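Local coordinates for protein endo-alpha-mannosidase (Bacteroides thetaiotaomicron, PDB 4ACY) that probably cleaves internal alpha-mannosidic linkages of N-glycans, as an endo-acting alpha-mannosidase of glycoside hydrolase family 99, at residues I362-A365 and Y366-E370; D309-K312 and A313-S317. One frame throughout, in Å; residues are numbered along the deposited sequence.

Contact 1. Residues I362-A365 and Y366-E370; sequences IRTA and YWVDE
Ile-362 to Ala-365 accept four successive i to i+4 backbone hydrogen bonds from Tyr-366 to Asp-369, so the two segments form one unbroken run of alpha-helix. The bond from Val-368 N to Thr-364 O is the shortest of the four, at 2.7 Å; Trp-367 N meets Arg-363 O at 3.1 Å. One turn apart, Arg-363 and Tyr-366 point the same way. The arginine chain leaves with CG opposite the backbone N (chi1 -163°) and bends at chi2 (60°), which lays its guanidinium over a tyrosine face in a cation-pi stack with planes only 6° apart. NH1 rides over the middle of the ring, 3.6 Å from Tyr-366 CD2. This is helix 359-376, which follows the eighth strand of the (beta/alpha)8 barrel common to this family's TIM-barrel clan. The indole of Trp-367 stands steeply to the guanidinium, with its NE1 3.8 Å from Arg-363 NE; both nitrogens are held by Asp-308 OD1, by a hydrogen bond and a salt bridge respectively. Glu-370 CG lies over the opposite tyrosine face, 3.8 Å above its plane and toward the rim. On another flank, Thr-364 CG2 reaches Val-368 CG2 at 4.1 Å.

Contact 2. Residues D309-K312 and A313-S317; sequences DMYK and AAIES
Lys-312 and Glu-316, one helical turn apart, meet along the exposed flank of the helix. Carboxylate oxygen Glu-316 OE2 comes tightly against Lys-312 CE (3.0 Å), while the charged end, Lys-312 NZ, stays 3.6 Å from that same OE2, a long salt bridge. The aliphatic CG and CD of the lysine also run beside that oxygen, and the bend at chi2 (58°) brings the chain round to the glutamate, whose own chain runs out extended to meet it. On the buried side, the pair is apolar: Ile-315 CD1 approaches Tyr-311 CD1 at 3.9 Å, obliquely to the ring. Replacing Ile-315 with an alanine would take away the whole branched chain beyond CB and would probably open a gap beside the Tyr-311 ring and against Trp-367, which the isoleucine also touches. Backbone bonds of the i to i+4 kind set both pairs in place, among them Ile-315 N to Tyr-311 O (3.0 Å) and Glu-316 N to Lys-312 O (2.9 Å). Toward the C-terminal end, Ser-317 OG donates to Ala-314 O at 2.7 Å and also hydrogen-bonds Ala-319 N, tying the last turn to the chain that leaves it. At the other end, Asp-309 OD2 forms a salt bridge with Lys-305, a turn earlier. Helix 305-316 is the crossover between parallel barrel strands 276-281 and 322-324. Tyr-311 and Ala-314 press on Val-281 of the first strand and Ile-322 of the second, Met-310 (here selenomethionine) and Ala-313 pack on Trp-263 of helix 263-272, and Ile-315 reaches Ala-374 of helix 359-376.

How the contacts relate
Contact 2 precedes contact 1 in the chain, and the two lie side by side on helices 305-316 and 359-376, with centres about 12 Å apart. Trp-367 is the main joint: its ring stacks with that of Tyr-311, Trp-367 CB coming 3.5 Å from Tyr-311 CG, while Trp-367 CE3 meets Ile-315 CD1 at 3.6 Å and Trp-367 CH2 meets Lys-312 CB at 3.9 Å. Val-368 CG2 adds a 3.7 Å approach to Tyr-311 OH. Just before 309-312, Asp-308 and, through its OH to Thr-364 OG1, Tyr-307 add polar ties to contact 1. Both contacts belong to the helical layer around the barrel, each centred about 18 Å from the chain's centre.

Contact 1. Residues I362-A365 and Y366-E370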
ATOM      1  N   ILE A 362      -4.855 -11.251  12.909  1.00 18.33           N
ATOM      2  CA  ILE A 362      -5.589 -12.522  13.016  1.00 18.91           C
ATOM      3  C   ILE A 362      -6.633 -12.691  11.923  1.00 18.79           C
ATOM      4  O   ILE A 362      -6.705 -13.738  11.271  1.00 18.62           O
ATOM      5  CB  ILE A 362      -6.270 -12.646  14.418  1.00 19.84           C
ATOM      6  CG1 ILE A 362      -5.204 -12.621  15.520  1.00 20.67           C
ATOM      7  CG2 ILE A 362      -7.135 -13.900  14.496  1.00 20.66           C
ATOM      8  CD1 ILE A 362      -5.761 -12.383  16.947  1.00 21.11           C
ATOM      9  N   ARG A 363      -7.437 -11.649  11.712  1.00 18.82           N
ATOM     10  CA  ARG A 363      -8.533 -11.712  10.752  1.00 18.61           C
ATOM     11  C   ARG A 363      -8.020 -11.741   9.303  1.00 18.11           C
ATOM     12  O   ARG A 363      -8.650 -12.342   8.427  1.00 17.79           O
ATOM     13  CB  ARG A 363      -9.503 -10.550  10.980  1.00 19.14           C
ATOM     14  CG  ARG A 363     -10.879 -10.717  10.344  1.00 19.48           C
ATOM     15  CD  ARG A 363     -11.592 -11.961  10.884  1.00 20.39           C
ATOM     16  NE  ARG A 363     -12.961 -12.054  10.399  1.00 21.64           N
ATOM     17  CZ  ARG A 363     -13.721 -13.145  10.528  1.00 22.35           C
ATOM     18  NH1 ARG A 363     -13.239 -14.244  11.111  1.00 23.26           N
ATOM     19  NH2 ARG A 363     -14.955 -13.141  10.071  1.00 23.22           N
ATOM     20  N   THR A 364      -6.888 -11.080   9.052  1.00 17.68           N
ATOM     21  CA  THR A 364      -6.220 -11.181   7.751  1.00 17.56           C
ATOM     22  C   THR A 364      -5.831 -12.635   7.424  1.00 17.83           C
ATOM     23  O   THR A 364      -6.111 -13.121   6.324  1.00 18.56           O
ATOM     24  CB  THR A 364      -4.981 -10.264   7.669  1.00 17.04           C
ATOM     25  OG1 THR A 364      -5.397  -8.900   7.822  1.00 17.19           O
ATOM     26  CG2 THR A 364      -4.286 -10.407   6.300  1.00 16.61           C
ATOM     27  N   ALA A 365      -5.218 -13.320   8.389  1.00 18.08           N
ATOM     28  CA  ALA A 365      -4.850 -14.733   8.229  1.00 18.66           C
ATOM     29  C   ALA A 365      -6.055 -15.584   7.841  1.00 18.73           C
ATOM     30  O   ALA A 365      -5.941 -16.450   6.972  1.00 18.46           O
ATOM     31  CB  ALA A 365      -4.202 -15.273   9.496  1.00 17.87           C
ATOM     32  N   TYR A 366      -7.199 -15.326   8.487  1.00 19.79           N
ATOM     33  CA  TYR A 366      -8.472 -15.975   8.162  1.00 20.54           C
ATOM     34  C   TYR A 366      -8.869 -15.756   6.705  1.00 20.20           C
ATOM     35  O   TYR A 366      -9.208 -16.698   5.991  1.00 19.41           O
ATOM     36  CB  TYR A 366      -9.583 -15.458   9.086  1.00 22.02           C
ATOM     37  CG  TYR A 366     -10.944 -15.927   8.668  1.00 23.36           C
ATOM     38  CD1 TYR A 366     -11.394 -17.195   9.025  1.00 24.33           C
ATOM     39  CD2 TYR A 366     -11.779 -15.118   7.890  1.00 24.07           C
ATOM     40  CE1 TYR A 366     -12.641 -17.641   8.628  1.00 25.07           C
ATOM     41  CE2 TYR A 366     -13.028 -15.554   7.480  1.00 25.14           C
ATOM     42  CZ  TYR A 366     -13.454 -16.820   7.865  1.00 25.70           C
ATOM     43  OH  TYR A 366     -14.686 -17.268   7.481  1.00 26.25           O
ATOM     44  N   TRP A 367      -8.831 -14.505   6.267  1.00 19.16           N
ATOM     45  CA  TRP A 367      -9.189 -14.170   4.893  1.00 19.05           C
ATOM     46  C   TRP A 367      -8.193 -14.693   3.859  1.00 18.93           C
ATOM     47  O   TRP A 367      -8.594 -15.120   2.773  1.00 19.53           O
ATOM     48  CB  TRP A 367      -9.400 -12.658   4.759  1.00 18.81           C
ATOM     49  CG  TRP A 367     -10.714 -12.289   5.362  1.00 18.35           C
ATOM     50  CD1 TRP A 367     -10.932 -11.486   6.443  1.00 18.23           C
ATOM     51  CD2 TRP A 367     -11.993 -12.759   4.940  1.00 18.58           C
ATOM     52  NE1 TRP A 367     -12.280 -11.409   6.713  1.00 18.39           N
ATOM     53  CE2 TRP A 367     -12.955 -12.183   5.805  1.00 18.51           C
ATOM     54  CE3 TRP A 367     -12.423 -13.604   3.910  1.00 19.04           C
ATOM     55  CZ2 TRP A 367     -14.322 -12.439   5.684  1.00 19.03           C
ATOM     56  CZ3 TRP A 367     -13.797 -13.849   3.781  1.00 19.61           C
ATOM     57  CH2 TRP A 367     -14.722 -13.265   4.663  1.00 19.61           C
ATOM     58  N   VAL A 368      -6.909 -14.660   4.190  1.00 18.88           N
ATOM     59  CA  VAL A 368      -5.895 -15.282   3.331  1.00 19.32           C
ATOM     60  C   VAL A 368      -6.214 -16.775   3.135  1.00 20.37           C
ATOM     61  O   VAL A 368      -6.146 -17.284   2.019  1.00 20.33           O
ATOM     62  CB  VAL A 368      -4.444 -15.043   3.845  1.00 18.94           C
ATOM     63  CG1 VAL A 368      -3.419 -15.895   3.078  1.00 18.96           C
ATOM     64  CG2 VAL A 368      -4.070 -13.563   3.747  1.00 18.95           C
ATOM     65  N   ASP A 369      -6.588 -17.467   4.207  1.00 21.91           N
ATOM     66  CA  ASP A 369      -6.960 -18.876   4.064  1.00 23.73           C
ATOM     67  C   ASP A 369      -8.214 -19.055   3.192  1.00 23.59           C
ATOM     68  O   ASP A 369      -8.262 -19.962   2.346  1.00 23.18           O
ATOM     69  CB  ASP A 369      -7.122 -19.555   5.419  1.00 25.65           C
ATOM     70  CG  ASP A 369      -7.413 -21.037   5.287  1.00 28.48           C
ATOM     71  OD1 ASP A 369      -6.543 -21.784   4.788  1.00 30.32           O
ATOM     72  OD2 ASP A 369      -8.523 -21.445   5.671  1.00 30.20           O
ATOM     73  N   GLU A 370      -9.208 -18.185   3.374  1.00 23.39           N
ATOM     74  CA  GLU A 370     -10.398 -18.209   2.518  1.00 23.93           C
ATOM     75  C   GLU A 370     -10.020 -17.963   1.062  1.00 23.99           C
ATOM     76  O   GLU A 370     -10.583 -18.566   0.154  1.00 23.57           O
ATOM     77  CB  GLU A 370     -11.438 -17.171   2.961  1.00 24.75           C
ATOM     78  CG  GLU A 370     -12.126 -17.473   4.279  1.00 26.28           C
ATOM     79  CD  GLU A 370     -12.880 -18.790   4.253  1.00 27.47           C
ATOM     80  OE1 GLU A 370     -13.754 -18.976   3.376  1.00 27.66           O
ATOM     81  OE2 GLU A 370     -12.593 -19.627   5.127  1.00 29.04           O
TER

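Contact 2. Residues D309-K312 and A313-S317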
ATOM      1  N   ASP A 309     -16.505  -7.687   4.977  1.00 18.46           N
ATOM      2  CA  ASP A 309     -17.305  -7.441   3.776  1.00 19.18           C
ATOM      3  C   ASP A 309     -16.429  -7.137   2.553  1.00 18.53           C
ATOM      4  O   ASP A 309     -16.663  -7.646   1.443  1.00 18.42           O
ATOM      5  CB  ASP A 309     -18.291  -6.284   4.013  1.00 20.28           C
ATOM      6  CG  ASP A 309     -19.454  -6.656   4.945  1.00 21.35           C
ATOM      7  OD1 ASP A 309     -19.719  -7.853   5.183  1.00 22.26           O
ATOM      8  OD2 ASP A 309     -20.142  -5.735   5.432  1.00 22.27           O
HETATM    9  N   MSE A 310     -15.413  -6.305   2.765  1.00 18.05           N
HETATM   10  CA  MSE A 310     -14.560  -5.873   1.664  1.00 17.39           C
HETATM   11  C   MSE A 310     -13.668  -7.020   1.175  1.00 17.70           C
HETATM   12  O   MSE A 310     -13.502  -7.214  -0.035  1.00 17.27           O
HETATM   13  CB  MSE A 310     -13.714  -4.658   2.064  1.00 17.04           C
HETATM   14  CG  MSE A 310     -13.146  -3.907   0.870  1.00 17.08           C
HETATM   15 SE   MSE A 310     -12.521  -2.158   1.411  1.00 16.82          SE
HETATM   16  CE  MSE A 310     -12.361  -1.332  -0.346  1.00 16.93           C
ATOM     17  N   TYR A 311     -13.102  -7.773   2.115  1.00 17.74           N
ATOM     18  CA  TYR A 311     -12.215  -8.879   1.748  1.00 18.82           C
ATOM     19  C   TYR A 311     -13.008  -9.966   1.019  1.00 19.67           C
ATOM     20  O   TYR A 311     -12.556 -10.489   0.004  1.00 19.94           O
ATOM     21  CB  TYR A 311     -11.492  -9.434   2.979  1.00 18.04           C
ATOM     22  CG  TYR A 311     -10.035  -9.806   2.757  1.00 17.84           C
ATOM     23  CD1 TYR A 311      -9.661 -10.674   1.724  1.00 18.01           C
ATOM     24  CD2 TYR A 311      -9.034  -9.316   3.603  1.00 17.99           C
ATOM     25  CE1 TYR A 311      -8.321 -11.041   1.534  1.00 17.81           C
ATOM     26  CE2 TYR A 311      -7.683  -9.672   3.420  1.00 17.79           C
ATOM     27  CZ  TYR A 311      -7.344 -10.530   2.373  1.00 18.03           C
ATOM     28  OH  TYR A 311      -6.037 -10.908   2.148  1.00 18.35           O
ATOM     29  N   LYS A 312     -14.208 -10.268   1.520  1.00 20.92           N
ATOM     30  CA  LYS A 312     -15.078 -11.243   0.860  1.00 21.64           C
ATOM     31  C   LYS A 312     -15.384 -10.827  -0.577  1.00 20.59           C
ATOM     32  O   LYS A 312     -15.323 -11.654  -1.488  1.00 20.53           O
ATOM     33  CB  LYS A 312     -16.372 -11.470   1.657  1.00 23.22           C
ATOM     34  CG  LYS A 312     -17.328 -12.527   1.047  1.00 25.73           C
ATOM     35  CD  LYS A 312     -16.655 -13.902   0.886  1.00 27.11           C
ATOM     36  CE  LYS A 312     -17.682 -15.035   0.839  1.00 28.64           C
ATOM     37  NZ  LYS A 312     -17.032 -16.312   0.408  1.00 30.49           N
ATOM     38  N   ALA A 313     -15.688  -9.547  -0.785  1.00 20.02           N
ATOM     39  CA  ALA A 313     -15.917  -9.018  -2.141  1.00 19.67           C
ATOM     40  C   ALA A 313     -14.692  -9.205  -3.052  1.00 19.41           C
ATOM     41  O   ALA A 313     -14.832  -9.552  -4.225  1.00 18.69           O
ATOM     42  CB  ALA A 313     -16.316  -7.554  -2.087  1.00 19.87           C
ATOM     43  N   ALA A 314     -13.502  -8.964  -2.512  1.00 18.87           N
ATOM     44  CA  ALA A 314     -12.264  -9.138  -3.280  1.00 19.23           C
ATOM     45  C   ALA A 314     -12.069 -10.599  -3.689  1.00 19.27           C
ATOM     46  O   ALA A 314     -11.745 -10.884  -4.836  1.00 20.26           O
ATOM     47  CB  ALA A 314     -11.062  -8.625  -2.516  1.00 19.16           C
ATOM     48  N   ILE A 315     -12.309 -11.523  -2.764  1.00 19.64           N
ATOM     49  CA  ILE A 315     -12.168 -12.953  -3.064  1.00 20.54           C
ATOM     50  C   ILE A 315     -13.211 -13.378  -4.099  1.00 21.32           C
ATOM     51  O   ILE A 315     -12.880 -14.049  -5.082  1.00 21.11           O
ATOM     52  CB  ILE A 315     -12.267 -13.810  -1.786  1.00 20.36           C
ATOM     53  CG1 ILE A 315     -11.050 -13.555  -0.877  1.00 20.16           C
ATOM     54  CG2 ILE A 315     -12.380 -15.311  -2.129  1.00 20.57           C
ATOM     55  CD1 ILE A 315     -11.237 -14.079   0.529  1.00 20.94           C
ATOM     56  N   GLU A 316     -14.457 -12.958  -3.883  1.00 22.91           N
ATOM     57  CA  GLU A 316     -15.570 -13.324  -4.769  1.00 23.64           C
ATOM     58  C   GLU A 316     -15.460 -12.751  -6.183  1.00 23.06           C
ATOM     59  O   GLU A 316     -16.097 -13.257  -7.109  1.00 22.45           O
ATOM     60  CB  GLU A 316     -16.914 -12.934  -4.140  1.00 25.58           C
ATOM     61  CG  GLU A 316     -17.378 -13.883  -3.058  1.00 28.17           C
ATOM     62  CD  GLU A 316     -18.746 -13.528  -2.493  1.00 30.60           C
ATOM     63  OE1 GLU A 316     -19.329 -12.489  -2.891  1.00 32.66           O
ATOM     64  OE2 GLU A 316     -19.244 -14.298  -1.640  1.00 32.59           O
ATOM     65  N   SER A 317     -14.665 -11.698  -6.353  1.00 22.08           N
ATOM     66  CA  SER A 317     -14.463 -11.110  -7.678  1.00 21.83           C
ATOM     67  C   SER A 317     -13.769 -12.083  -8.626  1.00 22.10           C
ATOM     68  O   SER A 317     -13.891 -11.952  -9.845  1.00 22.34           O
ATOM     69  CB  SER A 317     -13.639  -9.826  -7.582  1.00 21.85           C
ATOM     70  OG  SER A 317     -12.271 -10.120  -7.334  1.00 21.33           O
TER